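Lipid-transfer protein (Thermomonospora curvata, PDB 6OK1) is a bacterial lipid-transfer protein of the thiolase superfamily whose exact role is unknown. Local coordinates at residues A[7-19]-A[29-41]. Residues are numbered along the deposited sequence; the frame is centred on the assembly and turned at random.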
ATOM      1  N   ALA A   7      -9.696  18.894 -13.602  1.00 28.90           N
ATOM      2  CA  ALA A   7      -8.618  18.641 -14.559  1.00 28.89           C
ATOM      3  C   ALA A   7      -8.714  17.252 -15.170  1.00 29.21           C
ATOM      4  O   ALA A   7      -8.265  17.038 -16.306  1.00 27.68           O
ATOM      5  CB  ALA A   7      -7.264  18.817 -13.875  1.00 29.63           C
ATOM      6  N   ALA A   8      -9.262  16.293 -14.431  1.00 26.94           N
ATOM      7  CA  ALA A   8      -9.340  14.914 -14.877  1.00 25.52           C
ATOM      8  C   ALA A   8     -10.778  14.433 -14.847  1.00 24.58           C
ATOM      9  O   ALA A   8     -11.646  15.009 -14.179  1.00 28.89           O
ATOM     10  CB  ALA A   8      -8.494  13.992 -13.979  1.00 25.60           C
ATOM     11  N   ALA A   9     -11.022  13.339 -15.557  1.00 25.55           N
ATOM     12  CA  ALA A   9     -12.362  12.806 -15.623  1.00 23.29           C
ATOM     13  C   ALA A   9     -12.337  11.284 -15.743  1.00 26.47           C
ATOM     14  O   ALA A   9     -11.397  10.712 -16.295  1.00 25.88           O
ATOM     15  CB  ALA A   9     -13.100  13.405 -16.829  1.00 28.91           C
ATOM     16  N   ILE A  10     -13.415  10.647 -15.297  1.00 28.33           N
ATOM     17  CA  ILE A  10     -13.618   9.219 -15.523  1.00 24.68           C
ATOM     18  C   ILE A  10     -14.304   9.026 -16.865  1.00 32.76           C
ATOM     19  O   ILE A  10     -15.427   9.496 -17.093  1.00 29.41           O
ATOM     20  CB  ILE A  10     -14.431   8.566 -14.398  1.00 26.66           C
ATOM     21  CG1 ILE A  10     -13.696   8.701 -13.056  1.00 24.15           C
ATOM     22  CG2 ILE A  10     -14.671   7.086 -14.738  1.00 27.80           C
ATOM     23  CD1 ILE A  10     -14.465   8.178 -11.871  1.00 25.44           C
ATOM     24  N   ALA A  11     -13.623   8.314 -17.745  1.00 26.85           N
ATOM     25  CA  ALA A  11     -14.079   8.080 -19.096  1.00 27.50           C
ATOM     26  C   ALA A  11     -14.502   6.652 -19.340  1.00 29.33           C
ATOM     27  O   ALA A  11     -15.186   6.390 -20.332  1.00 28.82           O
ATOM     28  CB  ALA A  11     -12.971   8.436 -20.092  1.00 26.61           C
ATOM     29  N   GLY A  12     -14.098   5.726 -18.471  1.00 28.12           N
ATOM     30  CA  GLY A  12     -14.427   4.331 -18.642  1.00 25.10           C
ATOM     31  C   GLY A  12     -14.695   3.662 -17.317  1.00 26.04           C
ATOM     32  O   GLY A  12     -14.036   3.961 -16.314  1.00 26.89           O
ATOM     33  N   ILE A  13     -15.678   2.761 -17.331  1.00 24.46           N
ATOM     34  CA  ILE A  13     -15.994   1.872 -16.224  1.00 25.11           C
ATOM     35  C   ILE A  13     -16.085   0.448 -16.758  1.00 30.85           C
ATOM     36  O   ILE A  13     -16.526   0.199 -17.885  1.00 27.57           O
ATOM     37  CB  ILE A  13     -17.298   2.276 -15.491  1.00 29.21           C
ATOM     38  CG1 ILE A  13     -18.509   2.162 -16.429  1.00 30.30           C
ATOM     39  CG2 ILE A  13     -17.152   3.697 -14.933  1.00 29.72           C
ATOM     40  CD1 ILE A  13     -19.826   2.518 -15.771  1.00 30.08           C
ATOM     41  N   GLY A  14     -15.667  -0.497 -15.928  1.00 26.93           N
ATOM     42  CA  GLY A  14     -15.696  -1.890 -16.312  1.00 23.85           C
ATOM     43  C   GLY A  14     -15.808  -2.765 -15.094  1.00 26.08           C
ATOM     44  O   GLY A  14     -15.202  -2.485 -14.055  1.00 27.44           O
ATOM     45  N   ALA A  15     -16.580  -3.834 -15.210  1.00 23.92           N
ATOM     46  CA  ALA A  15     -16.799  -4.725 -14.080  1.00 24.61           C
ATOM     47  C   ALA A  15     -16.992  -6.146 -14.581  1.00 28.77           C
ATOM     48  O   ALA A  15     -17.423  -6.369 -15.718  1.00 31.07           O
ATOM     49  CB  ALA A  15     -18.025  -4.293 -13.270  1.00 29.19           C
ATOM     50  N   THR A  16     -16.626  -7.102 -13.733  1.00 25.56           N
ATOM     51  CA  THR A  16     -17.068  -8.472 -13.896  1.00 27.43           C
ATOM     52  C   THR A  16     -18.493  -8.549 -13.394  1.00 28.33           C
ATOM     53  O   THR A  16     -19.021  -7.591 -12.818  1.00 26.95           O
ATOM     54  CB  THR A  16     -16.189  -9.455 -13.109  1.00 25.90           C
ATOM     55  OG1 THR A  16     -16.380  -9.267 -11.699  1.00 24.45           O
ATOM     56  CG2 THR A  16     -14.732  -9.252 -13.455  1.00 26.18           C
ATOM     57  N   GLU A  17     -19.112  -9.710 -13.571  1.00 24.33           N
ATOM     58  CA  GLU A  17     -20.303  -9.996 -12.797  1.00 30.33           C
ATOM     59  C   GLU A  17     -19.923 -10.039 -11.325  1.00 27.49           C
ATOM     60  O   GLU A  17     -18.801 -10.419 -10.966  1.00 26.20           O
ATOM     61  CB  GLU A  17     -20.945 -11.320 -13.248  1.00 26.18           C
ATOM     62  CG  GLU A  17     -20.416 -12.569 -12.562  1.00 26.05           C
ATOM     63  CD  GLU A  17     -18.997 -12.952 -12.985  1.00 28.70           C
ATOM     64  OE1 GLU A  17     -18.501 -12.395 -13.990  1.00 26.95           O
ATOM     65  OE2 GLU A  17     -18.396 -13.827 -12.308  1.00 26.86           O
ATOM     66  N   PHE A  18     -20.827  -9.554 -10.482  1.00 24.79           N
ATOM     67  CA  PHE A  18     -20.707  -9.667  -9.041  1.00 25.63           C
ATOM     68  C   PHE A  18     -21.468 -10.908  -8.598  1.00 26.12           C
ATOM     69  O   PHE A  18     -22.656 -11.052  -8.914  1.00 29.30           O
ATOM     70  CB  PHE A  18     -21.269  -8.413  -8.356  1.00 26.76           C
ATOM     71  CG  PHE A  18     -20.677  -7.130  -8.870  1.00 23.82           C
ATOM     72  CD1 PHE A  18     -19.343  -7.080  -9.229  1.00 23.36           C
ATOM     73  CD2 PHE A  18     -21.445  -5.977  -8.994  1.00 25.97           C
ATOM     74  CE1 PHE A  18     -18.774  -5.893  -9.695  1.00 26.90           C
ATOM     75  CE2 PHE A  18     -20.873  -4.778  -9.432  1.00 26.23           C
ATOM     76  CZ  PHE A  18     -19.535  -4.749  -9.790  1.00 25.28           C
ATOM     77  N   SER A  19     -20.802 -11.802  -7.876  1.00 23.63           N
ATOM     78  CA  SER A  19     -21.436 -13.081  -7.560  1.00 23.90           C
ATOM     79  C   SER A  19     -21.006 -13.541  -6.176  1.00 26.31           C
ATOM     80  O   SER A  19     -20.388 -12.794  -5.407  1.00 25.13           O
ATOM     81  CB  SER A  19     -21.078 -14.128  -8.623  1.00 31.31           C
ATOM     82  OG  SER A  19     -19.760 -14.598  -8.425  1.00 27.63           O
ATOM     83  N   LEU A  29     -10.099 -11.760 -12.422  1.00 22.21           N
ATOM     84  CA  LEU A  29     -11.157 -10.769 -12.271  1.00 20.34           C
ATOM     85  C   LEU A  29     -10.623  -9.357 -12.496  1.00 21.97           C
ATOM     86  O   LEU A  29     -11.293  -8.525 -13.112  1.00 24.28           O
ATOM     87  CB  LEU A  29     -11.776 -10.877 -10.882  1.00 21.10           C
ATOM     88  CG  LEU A  29     -12.463 -12.206 -10.522  1.00 21.48           C
ATOM     89  CD1 LEU A  29     -12.886 -12.193  -9.073  1.00 24.35           C
ATOM     90  CD2 LEU A  29     -13.688 -12.417 -11.433  1.00 27.08           C
ATOM     91  N   ALA A  30      -9.456  -9.049 -11.921  1.00 23.17           N
ATOM     92  CA  ALA A  30      -8.859  -7.733 -12.106  1.00 20.21           C
ATOM     93  C   ALA A  30      -8.603  -7.470 -13.570  1.00 24.68           C
ATOM     94  O   ALA A  30      -8.936  -6.403 -14.081  1.00 24.83           O
ATOM     95  CB  ALA A  30      -7.567  -7.617 -11.312  1.00 22.34           C
ATOM     96  N   CYS A  31      -8.030  -8.450 -14.267  1.00 24.30           N
ATOM     97  CA  CYS A  31      -7.741  -8.254 -15.683  1.00 24.72           C
ATOM     98  C   CYS A  31      -9.020  -8.063 -16.487  1.00 25.90           C
ATOM     99  O   CYS A  31      -9.075  -7.204 -17.376  1.00 25.70           O
ATOM    100  CB  CYS A  31      -6.942  -9.436 -16.216  1.00 26.39           C
ATOM    101  SG  CYS A  31      -5.287  -9.502 -15.557  1.00 26.69           S
ATOM    102  N   GLU A  32     -10.062  -8.836 -16.192  1.00 26.18           N
ATOM    103  CA  GLU A  32     -11.317  -8.661 -16.921  1.00 24.16           C
ATOM    104  C   GLU A  32     -11.880  -7.258 -16.722  1.00 27.95           C
ATOM    105  O   GLU A  32     -12.277  -6.597 -17.686  1.00 27.36           O
ATOM    106  CB  GLU A  32     -12.350  -9.707 -16.505  1.00 23.88           C
ATOM    107  CG  GLU A  32     -12.045 -11.096 -17.009  1.00 26.10           C
ATOM    108  CD  GLU A  32     -13.063 -12.124 -16.557  1.00 34.38           C
ATOM    109  OE1 GLU A  32     -14.214 -11.739 -16.238  1.00 32.33           O
ATOM    110  OE2 GLU A  32     -12.706 -13.322 -16.529  1.00 31.22           O
ATOM    111  N   ALA A  33     -11.956  -6.801 -15.473  1.00 26.13           N
ATOM    112  CA  ALA A  33     -12.537  -5.488 -15.196  1.00 26.88           C
ATOM    113  C   ALA A  33     -11.707  -4.379 -15.833  1.00 27.19           C
ATOM    114  O   ALA A  33     -12.252  -3.431 -16.416  1.00 25.46           O
ATOM    115  CB  ALA A  33     -12.642  -5.295 -13.670  1.00 22.69           C
ATOM    116  N   VAL A  34     -10.383  -4.494 -15.750  1.00 22.56           N
ATOM    117  CA  VAL A  34      -9.495  -3.471 -16.291  1.00 23.28           C
ATOM    118  C   VAL A  34      -9.645  -3.378 -17.805  1.00 27.15           C
ATOM    119  O   VAL A  34      -9.796  -2.286 -18.360  1.00 24.95           O
ATOM    120  CB  VAL A  34      -8.048  -3.778 -15.890  1.00 20.83           C
ATOM    121  CG1 VAL A  34      -7.053  -3.010 -16.713  1.00 24.32           C
ATOM    122  CG2 VAL A  34      -7.852  -3.489 -14.394  1.00 22.34           C
ATOM    123  N   LEU A  35      -9.592  -4.519 -18.498  1.00 27.30           N
ATOM    124  CA  LEU A  35      -9.800  -4.493 -19.950  1.00 30.66           C
ATOM    125  C   LEU A  35     -11.176  -3.947 -20.313  1.00 27.32           C
ATOM    126  O   LEU A  35     -11.320  -3.234 -21.319  1.00 28.92           O
ATOM    127  CB  LEU A  35      -9.608  -5.894 -20.538  1.00 24.91           C
ATOM    128  CG  LEU A  35      -8.137  -6.342 -20.578  1.00 25.31           C
ATOM    129  CD1 LEU A  35      -8.026  -7.783 -21.067  1.00 33.45           C
ATOM    130  CD2 LEU A  35      -7.276  -5.435 -21.467  1.00 28.62           C
ATOM    131  N   ALA A  36     -12.203  -4.290 -19.533  1.00 27.76           N
ATOM    132  CA  ALA A  36     -13.548  -3.803 -19.828  1.00 33.49           C
ATOM    133  C   ALA A  36     -13.621  -2.290 -19.691  1.00 35.63           C
ATOM    134  O   ALA A  36     -14.238  -1.618 -20.524  1.00 28.79           O
ATOM    135  CB  ALA A  36     -14.571  -4.486 -18.918  1.00 29.41           C
ATOM    136  N   ALA A  37     -12.967  -1.730 -18.663  1.00 26.75           N
ATOM    137  CA  ALA A  37     -12.993  -0.281 -18.454  1.00 24.17           C
ATOM    138  C   ALA A  37     -12.222   0.443 -19.555  1.00 28.72           C
ATOM    139  O   ALA A  37     -12.671   1.477 -20.068  1.00 28.02           O
ATOM    140  CB  ALA A  37     -12.417   0.071 -17.081  1.00 26.22           C
ATOM    141  N   ILE A  38     -11.088  -0.123 -19.958  1.00 23.74           N
ATOM    142  CA  ILE A  38     -10.284   0.442 -21.034  1.00 25.81           C
ATOM    143  C   ILE A  38     -11.103   0.496 -22.319  1.00 28.27           C
ATOM    144  O   ILE A  38     -11.151   1.524 -23.009  1.00 27.99           O
ATOM    145  CB  ILE A  38      -9.000  -0.391 -21.206  1.00 27.62           C
ATOM    146  CG1 ILE A  38      -8.069  -0.198 -19.988  1.00 26.44           C
ATOM    147  CG2 ILE A  38      -8.274  -0.040 -22.498  1.00 36.54           C
ATOM    148  CD1 ILE A  38      -6.907  -1.195 -19.888  1.00 25.77           C
ATOM    149  N   ALA A  39     -11.744  -0.620 -22.663  1.00 30.65           N
ATOM    150  CA  ALA A  39     -12.585  -0.655 -23.858  1.00 28.14           C
ATOM    151  C   ALA A  39     -13.742   0.326 -23.738  1.00 33.29           C
ATOM    152  O   ALA A  39     -14.129   0.969 -24.721  1.00 32.01           O
ATOM    153  CB  ALA A  39     -13.103  -2.071 -24.084  1.00 30.22           C
ATOM    154  N   ASP A  40     -14.303   0.458 -22.540  1.00 31.52           N
ATOM    155  CA  ASP A  40     -15.410   1.382 -22.331  1.00 33.35           C
ATOM    156  C   ASP A  40     -14.986   2.818 -22.589  1.00 36.69           C
ATOM    157  O   ASP A  40     -15.803   3.632 -23.033  1.00 31.56           O
ATOM    158  CB  ASP A  40     -15.940   1.248 -20.906  1.00 30.08           C
ATOM    159  CG  ASP A  40     -17.246   1.986 -20.698  1.00 35.50           C
ATOM    160  OD1 ASP A  40     -18.237   1.666 -21.385  1.00 31.62           O
ATOM    161  OD2 ASP A  40     -17.292   2.885 -19.839  1.00 28.46           O
ATOM    162  N   ALA A  41     -13.729   3.150 -22.307  1.00 28.13           N
ATOM    163  CA  ALA A  41     -13.211   4.489 -22.560  1.00 26.92           C
ATOM    164  C   ALA A  41     -12.781   4.691 -24.006  1.00 27.32           C
ATOM    165  O   ALA A  41     -12.220   5.744 -24.340  1.00 31.39           O
ATOM    166  CB  ALA A  41     -12.036   4.784 -21.631  1.00 31.53           C
TER
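Gly14 and Gly12 of strand 8-15 lie directly against an alanine ridge of helix 26-40, a strand-helix layer of the thiolase fold in which the helix runs roughly antiparallel to the strand over one side of the central sheet, at 147° between the segment axes. Their missing side chains let the axes of strand 8-15 and the 29-40 portion close to 5.6 Å, and the CA atoms of Gly14 and Ala37 stand 3.8 Å apart. Here packing is tight: Ala37 CB rests 3.5 Å from Gly14 N, while Ala36 CB meets Gly14 CA. Gly12 also belongs to a classic beta bulge, in which it and Ala11 face Val225 of strand 219-228, and Ala41 CB packs on Ala11 CB at 4.1 Å.

Around Thr16 and Glu32 side chains make the contact, on a flank partly open to solvent. Thr16 CG2 does the touching, 3.5 Å from Leu29 O and 3.9 Å from Leu29 CD2, while its OG1 donates a hydrogen bond to Glu17 O from above the carbonyl plane and is also hydrogen-bonded to Gly221 N. The extended Glu32 chain crosses the threonine at about a right angle, and Arg24 forms salt bridges with both Glu32 and Glu17, probably offsetting their like charges.

At the other end Asp40, with CG anti to the backbone N (chi1 -169°), reaches alongside Ile13, whose CB points away from the helix and whose side chain also packs on Val355 of helix 348-359. Arg359 and His237 hold the carboxylate from outside, one on each oxygen. Asp40 OD2 also accepts a nearly straight bond from Ile13 N, 3.0 Å long and met on the anti side, 28° out of the carboxylate plane.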